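Local coordinates for protein tyrosine phosphatase (PDB 5NCR) that removes phosphate from phosphorylated tyrosine residues and probably also from phosphoserine, as a homodimeric phosphatase of the dual-specificity fold from Orf virus, at residues A18-T29 with Y152-E163; R30-G38 with S119-K130. The protein carries 2 engineered substitutions. All coordinates share one frame; numbering follows the deposited sequence.

Interaction 1. Residues A18-T29 with Y152-E163; sequences AGPPLALPSGMT and YEIRDLRGAFLE
The extended loop A18-T29 runs over the C-terminal end of the helix that closes at R158, its CA atoms approaching most closely where A23 lies opposite G159. G159 leaves helical geometry with a phi of 80°, and its CA makes a CA-H...O contact with A23 O at 3.3 Å. Only R158 hydrogen-bonds directly across the contact. It bends at chi3 (60°), which swings its guanidinium back toward the loop; NH1 donates to T29 OG1 at 2.8 Å, close to the guanidinium plane, and to G27 O at 3.0 Å, within that acceptor's carbonyl plane but with a more bent N-H...O angle of 137°. P25 CB covers one face of the same group, displaced toward its rim, while a water joins NH2 to G27 O. R155, extended from CG to NE, meets the loop by packing: its guanidinium is sandwiched between A18 CB, 3.2 Å above the plane, and G159 O on the opposite face. E163 fixes its rotation side-on: NE pairs with the syn lone pair of OE2 at 2.8 Å and NH2 with OE1, while F161 N takes the anti lone pair of OE2. Between the arginines, A160 CB meets P21 CB at 3.6 Å and L24 CD2. A further water bridges L22 N to G159 O.

At one end Y152, hydrogen-bonded to C15 O, makes a cation-pi contact with R14 of the second subunit; at the other, R158 touches L37 of strand 35-38 and bonds to G115 O; beyond the helix end, F161 and L162 pack on helix 118-134.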
# COMPACT_ATOMS: atom_id res chain seq x y z
N ALA B 18 -4.09 -3.46 -9.15
CA ALA B 18 -4.92 -2.33 -9.53
C ALA B 18 -6.23 -2.69 -10.25
O ALA B 18 -7.05 -1.81 -10.53
CB ALA B 18 -4.09 -1.36 -10.37
N GLY B 19 -6.44 -3.98 -10.48
CA GLY B 19 -7.62 -4.46 -11.17
C GLY B 19 -7.47 -4.29 -12.68
O GLY B 19 -6.37 -4.02 -13.16
N PRO B 20 -8.57 -4.40 -13.45
CA PRO B 20 -8.46 -4.27 -14.92
C PRO B 20 -8.10 -2.87 -15.41
O PRO B 20 -8.57 -1.88 -14.86
CB PRO B 20 -9.85 -4.66 -15.42
CG PRO B 20 -10.73 -4.49 -14.28
CD PRO B 20 -9.95 -4.72 -13.03
N PRO B 21 -7.28 -2.76 -16.48
CA PRO B 21 -6.95 -1.44 -17.03
C PRO B 21 -8.20 -0.73 -17.54
O PRO B 21 -9.08 -1.38 -18.12
CB PRO B 21 -6.01 -1.76 -18.19
CG PRO B 21 -5.56 -3.16 -17.97
CD PRO B 21 -6.66 -3.84 -17.28
N LEU B 22 -8.30 0.57 -17.28
CA LEU B 22 -9.43 1.39 -17.73
C LEU B 22 -9.04 2.25 -18.96
O LEU B 22 -9.87 2.97 -19.50
CB LEU B 22 -10.03 2.21 -16.58
CG LEU B 22 -10.50 1.35 -15.36
CD1 LEU B 22 -10.96 2.21 -14.21
CD2 LEU B 22 -11.57 0.37 -15.75
N ALA B 23 -7.77 2.10 -19.40
CA ALA B 23 -7.19 2.69 -20.61
C ALA B 23 -5.99 1.84 -21.01
O ALA B 23 -5.40 1.18 -20.16
CB ALA B 23 -6.76 4.13 -20.38
N LEU B 24 -5.67 1.80 -22.30
CA LEU B 24 -4.51 1.05 -22.77
C LEU B 24 -3.43 2.03 -23.21
O LEU B 24 -3.79 3.17 -23.57
CB LEU B 24 -4.87 0.05 -23.89
CG LEU B 24 -5.67 -1.21 -23.46
CD1 LEU B 24 -5.74 -2.22 -24.60
CD2 LEU B 24 -5.06 -1.89 -22.20
N PRO B 25 -2.13 1.67 -23.13
CA PRO B 25 -1.08 2.62 -23.56
C PRO B 25 -1.32 3.14 -24.98
O PRO B 25 -1.71 2.37 -25.86
CB PRO B 25 0.20 1.78 -23.48
CG PRO B 25 -0.09 0.74 -22.50
CD PRO B 25 -1.53 0.39 -22.69
N SER B 26 -1.18 4.47 -25.14
CA SER B 26 -1.34 5.20 -26.38
C SER B 26 -0.16 6.16 -26.39
O SER B 26 -0.14 7.16 -25.65
CB SER B 26 -2.65 5.96 -26.43
OG SER B 26 -2.62 6.83 -27.55
N GLY B 27 0.88 5.69 -27.05
CA GLY B 27 2.13 6.40 -27.26
C GLY B 27 3.23 5.93 -26.34
O GLY B 27 2.95 5.37 -25.27
N MET B 28 4.47 6.19 -26.72
CA MET B 28 5.55 5.81 -25.83
C MET B 28 5.63 6.79 -24.66
O MET B 28 5.13 7.91 -24.75
CB MET B 28 6.89 5.61 -26.55
CG MET B 28 7.24 6.64 -27.55
SD MET B 28 8.85 6.18 -28.29
CE MET B 28 8.40 5.72 -29.94
N THR B 29 6.21 6.35 -23.57
CA THR B 29 6.36 7.13 -22.34
C THR B 29 7.85 7.20 -22.06
O THR B 29 8.52 6.20 -21.98
CB THR B 29 5.56 6.49 -21.18
OG1 THR B 29 4.19 6.37 -21.58
CG2 THR B 29 5.66 7.28 -19.88
N TYR B 152 1.93 3.30 -9.42
CA TYR B 152 0.68 4.02 -9.68
C TYR B 152 0.90 5.27 -10.52
O TYR B 152 0.05 5.62 -11.32
CB TYR B 152 -0.10 4.29 -8.40
CG TYR B 152 -0.89 3.06 -8.00
CD1 TYR B 152 -1.94 2.60 -8.79
CD2 TYR B 152 -0.53 2.31 -6.88
CE1 TYR B 152 -2.62 1.42 -8.47
CE2 TYR B 152 -1.22 1.15 -6.55
CZ TYR B 152 -2.27 0.71 -7.34
OH TYR B 152 -2.95 -0.46 -7.09
N GLU B 153 2.10 5.88 -10.40
CA GLU B 153 2.45 7.06 -11.20
C GLU B 153 2.54 6.69 -12.69
O GLU B 153 1.93 7.36 -13.52
CB GLU B 153 3.76 7.65 -10.67
CG GLU B 153 4.18 9.01 -11.23
CD GLU B 153 5.20 9.72 -10.36
OE1 GLU B 153 6.20 10.23 -10.93
OE2 GLU B 153 5.03 9.75 -9.12
N ILE B 154 3.25 5.59 -13.02
CA ILE B 154 3.43 5.12 -14.40
C ILE B 154 2.11 4.57 -14.92
O ILE B 154 1.74 4.87 -16.06
CB ILE B 154 4.64 4.13 -14.56
CG1 ILE B 154 5.95 4.82 -14.13
CG2 ILE B 154 4.72 3.61 -16.04
CD1 ILE B 154 7.15 3.88 -13.87
N ARG B 155 1.38 3.79 -14.09
CA ARG B 155 0.08 3.24 -14.49
C ARG B 155 -0.93 4.36 -14.78
O ARG B 155 -1.76 4.19 -15.67
CB ARG B 155 -0.49 2.28 -13.44
CG ARG B 155 -1.47 1.28 -14.01
CD ARG B 155 -1.95 0.34 -12.93
NE ARG B 155 -2.82 -0.71 -13.47
CZ ARG B 155 -4.14 -0.61 -13.60
NH1 ARG B 155 -4.78 0.49 -13.22
NH2 ARG B 155 -4.84 -1.64 -14.08
N ASP B 156 -0.84 5.49 -14.09
CA ASP B 156 -1.73 6.62 -14.34
C ASP B 156 -1.48 7.16 -15.77
O ASP B 156 -2.45 7.53 -16.44
CB ASP B 156 -1.51 7.74 -13.30
CG ASP B 156 -2.47 8.92 -13.41
OD1 ASP B 156 -3.59 8.73 -13.95
OD2 ASP B 156 -2.09 10.05 -12.97
N LEU B 157 -0.21 7.20 -16.21
CA LEU B 157 0.15 7.72 -17.55
C LEU B 157 -0.18 6.75 -18.67
O LEU B 157 -0.48 7.18 -19.78
CB LEU B 157 1.66 8.06 -17.63
CG LEU B 157 2.23 9.10 -16.66
CD1 LEU B 157 3.74 9.11 -16.74
CD2 LEU B 157 1.69 10.48 -16.92
N ARG B 158 -0.10 5.45 -18.40
CA ARG B 158 -0.20 4.40 -19.40
C ARG B 158 -1.48 3.59 -19.39
O ARG B 158 -1.74 2.86 -20.36
CB ARG B 158 1.03 3.49 -19.27
CG ARG B 158 2.25 4.29 -19.69
CD ARG B 158 3.49 3.49 -19.90
NE ARG B 158 3.38 2.46 -20.93
CZ ARG B 158 3.50 2.64 -22.25
NH1 ARG B 158 3.64 3.87 -22.75
NH2 ARG B 158 3.44 1.60 -23.07
N GLY B 159 -2.26 3.69 -18.32
CA GLY B 159 -3.53 2.97 -18.17
C GLY B 159 -3.33 1.54 -17.75
O GLY B 159 -3.97 1.08 -16.80
N ALA B 160 -2.49 0.80 -18.50
CA ALA B 160 -2.13 -0.57 -18.19
C ALA B 160 -0.64 -0.60 -18.06
O ALA B 160 0.07 -0.10 -18.95
CB ALA B 160 -2.57 -1.50 -19.30
N PHE B 161 -0.15 -1.16 -16.95
CA PHE B 161 1.28 -1.21 -16.68
C PHE B 161 1.57 -2.30 -15.69
O PHE B 161 1.05 -2.26 -14.57
CB PHE B 161 1.77 0.17 -16.15
CG PHE B 161 3.20 0.17 -15.63
CD1 PHE B 161 4.27 0.12 -16.51
CD2 PHE B 161 3.46 0.26 -14.26
CE1 PHE B 161 5.59 0.11 -16.02
CE2 PHE B 161 4.77 0.28 -13.78
CZ PHE B 161 5.83 0.18 -14.66
N LEU B 162 2.40 -3.27 -16.07
CA LEU B 162 2.86 -4.32 -15.17
C LEU B 162 1.71 -5.02 -14.41
O LEU B 162 1.69 -5.09 -13.18
CB LEU B 162 3.91 -3.70 -14.24
CG LEU B 162 4.79 -4.59 -13.38
CD1 LEU B 162 5.43 -5.73 -14.16
CD2 LEU B 162 5.82 -3.73 -12.69
N GLU B 163 0.73 -5.48 -15.17
CA GLU B 163 -0.46 -6.16 -14.68
C GLU B 163 -0.09 -7.57 -14.25
O GLU B 163 -0.68 -8.11 -13.31
CB GLU B 163 -1.56 -6.16 -15.77
CG GLU B 163 -1.87 -4.77 -16.35
CD GLU B 163 -2.36 -3.75 -15.35
OE1 GLU B 163 -3.13 -4.14 -14.46
OE2 GLU B 163 -1.95 -2.57 -15.43
O HOH W 1 -2.12 -4.42 -11.42
O HOH W 2 -6.49 1.89 -15.74
O HOH W 3 2.98 2.32 -25.71

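Interaction 2. Residues R30-G38 with S119-K130; sequences RLTDHVYLG and SGAAAMGYVMHK
L37 and L31 converge on A123, putting CD2 and CD1 respectively 3.6 Å from its CB, where strand 35-38 runs over helix 119-130. The segment axes approach to 8.6 Å, with 151° between their N-to-C directions, so the strand and helix are roughly antiparallel. This is the tight, buried part of the contact. With CG anti to the backbone N (chi1 170°), L37 extends toward the helix, and its two methyls divide the work: CD2 lies on A123, whereas CD1 reaches S119, 3.4 Å from OG. That hydroxyl has its polar partner in S112 OG, and the S119 side chain is about 4 Å from a bound phosphate ion.

S119 stands in the first turn of helix 118-134, directly after the phosphate-binding P-loop of the dual-specificity phosphatase fold; S112 takes the place of the family's catalytic cysteine, probably as one of the engineered substitutions. L31 N bonds to V35 O at 2.8 Å, and T32 N makes a weak bond to the same oxygen; L31 and T32 together face V35 as a classic beta bulge. The extra residue lets consecutive side chains both point at the helix, L31 to A123 and T32 to Y126.

Y126 marks the transition outward. Its CE2 receives V35 CG2 and T32 CG2, each at 3.6 Å and each oblique to the ring, while T32 OG1 lies at the ring edge and hydrogen-bonds to E102 of helix 90-103. Farther out, T32 and K130 meet tip to tip, with CG2 and CD pressed to 3.4 Å, a locally tight pair on an otherwise sparse, solvent-facing side. There K130 is exposed. V127 is the looser flank: its CG2 comes only to 4.3 Å from L31 CB.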
# COMPACT_ATOMS: atom_id res chain seq x y z
N ARG B 30 8.33 8.41 -21.89
CA ARG B 30 9.70 8.70 -21.60
C ARG B 30 9.83 8.54 -20.07
O ARG B 30 9.19 9.27 -19.32
CB ARG B 30 9.96 10.13 -22.07
CG ARG B 30 11.38 10.54 -22.11
CD ARG B 30 11.48 11.98 -22.53
NE ARG B 30 12.01 12.83 -21.46
CZ ARG B 30 11.99 14.16 -21.47
NH1 ARG B 30 11.47 14.82 -22.49
NH2 ARG B 30 12.48 14.84 -20.44
N LEU B 31 10.60 7.55 -19.62
CA LEU B 31 10.80 7.25 -18.19
C LEU B 31 11.91 8.09 -17.59
O LEU B 31 11.81 8.52 -16.43
CB LEU B 31 11.10 5.77 -17.96
CG LEU B 31 10.12 4.73 -18.50
CD1 LEU B 31 10.85 3.43 -18.83
CD2 LEU B 31 8.96 4.50 -17.55
N THR B 32 13.01 8.24 -18.34
CA THR B 32 14.15 9.10 -18.01
C THR B 32 14.48 9.89 -19.28
O THR B 32 13.95 9.54 -20.34
CB THR B 32 15.38 8.32 -17.53
OG1 THR B 32 15.77 7.42 -18.55
CG2 THR B 32 15.14 7.57 -16.25
N ASP B 33 15.41 10.85 -19.21
CA ASP B 33 15.80 11.64 -20.38
C ASP B 33 16.08 10.79 -21.63
O ASP B 33 15.71 11.21 -22.73
CB ASP B 33 16.99 12.54 -20.06
CG ASP B 33 16.63 13.82 -19.33
OD1 ASP B 33 16.32 13.74 -18.12
OD2 ASP B 33 16.66 14.89 -19.97
N HIS B 34 16.65 9.57 -21.49
CA HIS B 34 16.95 8.75 -22.67
C HIS B 34 16.25 7.38 -22.73
O HIS B 34 16.38 6.71 -23.75
CB HIS B 34 18.47 8.59 -22.84
CG HIS B 34 19.21 9.88 -22.73
ND1 HIS B 34 19.05 10.87 -23.71
CD2 HIS B 34 20.02 10.37 -21.77
CE1 HIS B 34 19.79 11.90 -23.32
NE2 HIS B 34 20.39 11.65 -22.17
N VAL B 35 15.52 6.96 -21.69
CA VAL B 35 14.84 5.65 -21.74
C VAL B 35 13.33 5.84 -21.93
O VAL B 35 12.70 6.61 -21.23
CB VAL B 35 15.20 4.71 -20.56
CG1 VAL B 35 14.50 3.34 -20.70
CG2 VAL B 35 16.71 4.54 -20.46
N TYR B 36 12.77 5.14 -22.92
CA TYR B 36 11.37 5.19 -23.30
C TYR B 36 10.77 3.80 -23.20
O TYR B 36 11.46 2.79 -23.41
CB TYR B 36 11.21 5.72 -24.74
CG TYR B 36 11.69 7.14 -24.97
CD1 TYR B 36 13.04 7.44 -25.05
CD2 TYR B 36 10.78 8.16 -25.22
CE1 TYR B 36 13.48 8.74 -25.33
CE2 TYR B 36 11.20 9.45 -25.51
CZ TYR B 36 12.55 9.74 -25.54
OH TYR B 36 12.97 11.02 -25.82
N LEU B 37 9.48 3.77 -22.85
CA LEU B 37 8.67 2.57 -22.71
C LEU B 37 7.62 2.64 -23.81
O LEU B 37 6.97 3.67 -23.95
CB LEU B 37 8.03 2.53 -21.30
CG LEU B 37 6.96 1.48 -21.00
CD1 LEU B 37 7.47 0.09 -21.27
CD2 LEU B 37 6.54 1.55 -19.53
N GLY B 38 7.49 1.57 -24.58
CA GLY B 38 6.52 1.53 -25.66
C GLY B 38 6.03 0.16 -26.01
O GLY B 38 6.40 -0.83 -25.37
N SER B 119 7.97 -5.23 -21.12
CA SER B 119 8.65 -3.94 -21.16
C SER B 119 8.35 -3.13 -19.91
O SER B 119 9.24 -2.41 -19.44
CB SER B 119 8.27 -3.17 -22.43
OG SER B 119 6.87 -3.01 -22.49
N GLY B 120 7.12 -3.22 -19.41
CA GLY B 120 6.72 -2.56 -18.17
C GLY B 120 7.59 -3.05 -17.01
O GLY B 120 8.07 -2.24 -16.22
N ALA B 121 7.87 -4.38 -16.95
CA ALA B 121 8.74 -4.94 -15.90
C ALA B 121 10.16 -4.40 -15.97
O ALA B 121 10.72 -4.00 -14.96
CB ALA B 121 8.74 -6.47 -15.96
N ALA B 122 10.68 -4.25 -17.18
CA ALA B 122 12.00 -3.66 -17.43
C ALA B 122 12.00 -2.19 -16.98
O ALA B 122 12.91 -1.76 -16.26
CB ALA B 122 12.32 -3.74 -18.91
N ALA B 123 10.93 -1.45 -17.35
CA ALA B 123 10.72 -0.05 -17.00
C ALA B 123 10.68 0.13 -15.45
O ALA B 123 11.37 0.99 -14.92
CB ALA B 123 9.41 0.42 -17.61
N MET B 124 9.91 -0.69 -14.75
CA MET B 124 9.79 -0.67 -13.28
C MET B 124 11.13 -0.96 -12.65
O MET B 124 11.56 -0.22 -11.76
CB MET B 124 8.74 -1.69 -12.81
CG MET B 124 8.30 -1.47 -11.36
SD MET B 124 7.44 0.13 -11.12
CE MET B 124 7.68 0.33 -9.34
N GLY B 125 11.80 -2.02 -13.13
CA GLY B 125 13.12 -2.38 -12.63
C GLY B 125 14.11 -1.25 -12.77
O GLY B 125 14.80 -0.91 -11.81
N TYR B 126 14.15 -0.63 -13.95
CA TYR B 126 15.08 0.46 -14.23
C TYR B 126 14.83 1.73 -13.38
O TYR B 126 15.78 2.34 -12.89
CB TYR B 126 15.12 0.76 -15.72
CG TYR B 126 16.02 1.93 -16.04
CD1 TYR B 126 17.37 1.91 -15.73
CD2 TYR B 126 15.50 3.11 -16.57
CE1 TYR B 126 18.19 3.01 -15.96
CE2 TYR B 126 16.32 4.20 -16.85
CZ TYR B 126 17.66 4.16 -16.53
OH TYR B 126 18.45 5.26 -16.77
N VAL B 127 13.56 2.09 -13.20
CA VAL B 127 13.16 3.23 -12.37
C VAL B 127 13.55 2.97 -10.90
O VAL B 127 14.07 3.87 -10.24
CB VAL B 127 11.67 3.58 -12.57
CG1 VAL B 127 11.22 4.61 -11.54
CG2 VAL B 127 11.42 4.11 -14.00
N MET B 128 13.37 1.74 -10.42
CA MET B 128 13.75 1.33 -9.05
C MET B 128 15.26 1.38 -8.90
O MET B 128 15.77 2.00 -7.97
CB MET B 128 13.23 -0.09 -8.70
CG MET B 128 11.72 -0.17 -8.47
SD MET B 128 11.05 0.93 -7.18
CE MET B 128 11.92 0.33 -5.68
N HIS B 129 15.98 0.81 -9.88
CA HIS B 129 17.44 0.81 -9.93
C HIS B 129 18.00 2.23 -9.92
O HIS B 129 18.95 2.51 -9.19
CB HIS B 129 17.94 0.09 -11.17
CG HIS B 129 19.42 0.07 -11.28
ND1 HIS B 129 20.10 0.90 -12.16
CD2 HIS B 129 20.32 -0.66 -10.58
CE1 HIS B 129 21.38 0.62 -11.99
NE2 HIS B 129 21.56 -0.31 -11.06
N LYS B 130 17.42 3.12 -10.73
CA LYS B 130 17.87 4.50 -10.83
C LYS B 130 17.70 5.24 -9.50
O LYS B 130 18.62 5.92 -9.07
CB LYS B 130 17.15 5.21 -11.99
CG LYS B 130 17.57 6.65 -12.18
CD LYS B 130 17.18 7.21 -13.51
CE LYS B 130 17.38 8.73 -13.51
NZ LYS B 130 16.43 9.45 -12.61

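In the fold
The contacts lie 14 Å apart between centres and are continuous in sequence, since 18-29 runs into 30-38; the later partners, 119-130 and 152-163, belong to the successive helices 118-134 and 140-158. Interaction 2 is buried, about 5 Å from the chain centre, whereas interaction 1 is a surface contact about 12 Å out. Their junction is the antiparallel pairing of strands 29-30 and 35-38, where T29 O lies 2.8 Å from L37 N, a probable hydrogen bond. F161 CE1 also packs 3.4 Å from G120 O, where the loop after helix 140-158 meets helix 118-134. Thus 18-29 is tied to the end of helix 140-158 and, through T29, to strand 35-38, which itself packs on helix 118-134.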